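Local coordinates for SGNH-hydrolase family esterase (Altererythrobacter indicus, PDB 7C2A), which is an esterase of the SGNH-hydrolase family, hydrolysing ester bonds, and may act as a lysophospholipase, at residues G24-Y27 / P28-L31. Numbering follows the deposited sequence.
Sequences GESY and PAKL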
# COMPACT_ATOMS: atom_id res chain seq x y z
N GLY A 24 13.07 5.68 -11.02
CA GLY A 24 13.98 5.84 -9.91
C GLY A 24 13.44 6.63 -8.74
O GLY A 24 14.15 6.78 -7.74
N GLU A 25 12.21 7.14 -8.83
CA GLU A 25 11.63 7.93 -7.75
C GLU A 25 10.76 7.12 -6.80
O GLU A 25 10.34 7.66 -5.77
CB GLU A 25 10.82 9.09 -8.32
CG GLU A 25 11.67 10.10 -9.10
CD GLU A 25 10.85 11.25 -9.67
OE1 GLU A 25 9.64 11.06 -9.91
OE2 GLU A 25 11.42 12.34 -9.87
N SER A 26 10.48 5.85 -7.09
CA SER A 26 9.61 5.07 -6.23
C SER A 26 10.27 4.81 -4.88
O SER A 26 11.49 4.88 -4.73
CB SER A 26 9.27 3.73 -6.87
OG SER A 26 10.38 2.85 -6.85
N TYR A 27 9.43 4.50 -3.90
CA TYR A 27 9.92 4.17 -2.57
C TYR A 27 10.96 3.06 -2.57
O TYR A 27 12.01 3.23 -1.92
CB TYR A 27 8.74 3.92 -1.61
CG TYR A 27 9.17 3.44 -0.25
CD1 TYR A 27 9.32 2.09 0.01
CD2 TYR A 27 9.44 4.34 0.76
CE1 TYR A 27 9.73 1.65 1.23
CE2 TYR A 27 9.86 3.90 1.99
CZ TYR A 27 10.00 2.55 2.23
OH TYR A 27 10.41 2.05 3.44
N PRO A 28 10.77 1.92 -3.25
CA PRO A 28 11.82 0.89 -3.22
C PRO A 28 13.14 1.37 -3.80
O PRO A 28 14.21 1.06 -3.25
CB PRO A 28 11.19 -0.27 -4.00
CG PRO A 28 9.71 -0.07 -3.80
CD PRO A 28 9.54 1.42 -3.89
N ALA A 29 13.09 2.15 -4.89
CA ALA A 29 14.33 2.64 -5.50
C ALA A 29 15.05 3.62 -4.57
O ALA A 29 16.27 3.55 -4.42
CB ALA A 29 14.03 3.31 -6.84
N LYS A 30 14.31 4.53 -3.95
CA LYS A 30 14.95 5.50 -3.07
C LYS A 30 15.39 4.85 -1.77
O LYS A 30 16.42 5.24 -1.20
CB LYS A 30 14.02 6.69 -2.82
CG LYS A 30 13.87 7.60 -4.03
CD LYS A 30 15.18 8.32 -4.34
CE LYS A 30 15.08 9.27 -5.53
NZ LYS A 30 14.27 10.49 -5.25
N LEU A 31 14.65 3.84 -1.30
CA LEU A 31 15.08 3.10 -0.12
C LEU A 31 16.39 2.38 -0.38
O LEU A 31 17.28 2.36 0.47
CB LEU A 31 13.99 2.11 0.28
CG LEU A 31 14.29 1.13 1.40
CD1 LEU A 31 14.53 1.87 2.70
CD2 LEU A 31 13.14 0.15 1.54
O HOH W 1 11.58 10.01 -4.93
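Tyr27 and Leu31, one helical turn apart, lay their side chains obliquely against each other at the start of helix 27-35. The isobutyl group of Leu31 meets the CE1 side and outer end of the phenol, with CD2 3.7 Å from Tyr27 CE1 and 3.8 Å from Tyr27 OH, while Leu31 CB sits over one face of the ring. Both side chains run anti to their own backbone N (chi1 174° in each), which sends them out from the helix in a similar direction. Pro28 crosses the tyrosine at about a right angle, its CD 3.5 Å from Tyr27 CB. The phenol also meets Phe149 edge-to-face and Phe16 with nearly parallel planes; an alanine in place of Tyr27 would probably leave Leu31 CD2 and both phenylalanine rings without the aromatic surface they pack on.

In the backbone, two bonds close the first turn: Lys30 N donates to Ser26 O (2.9 Å) and Leu31 N to Tyr27 O (2.8 Å). Toward the preceding loop, the Lys30 chain bends at chi2 (-67°), bringing Lys30 CE to 3.5 Å from Gly24 O, and a second bend at chi4 turns NZ to a water that donates to Glu25 O. The Glu25 carboxylate instead accepts from Asp22 N through OE1. Ser26 stands at the N-cap position, its OG 3.4 Å from Pro28 CD, and Pro28 follows in the first turn, where its missing N-H costs no helical bond. This helix start packs Pro28 and Leu31 on Ile44 of strand 42-48, an edge of the parallel sheet in the alpha/beta SGNH-hydrolase fold.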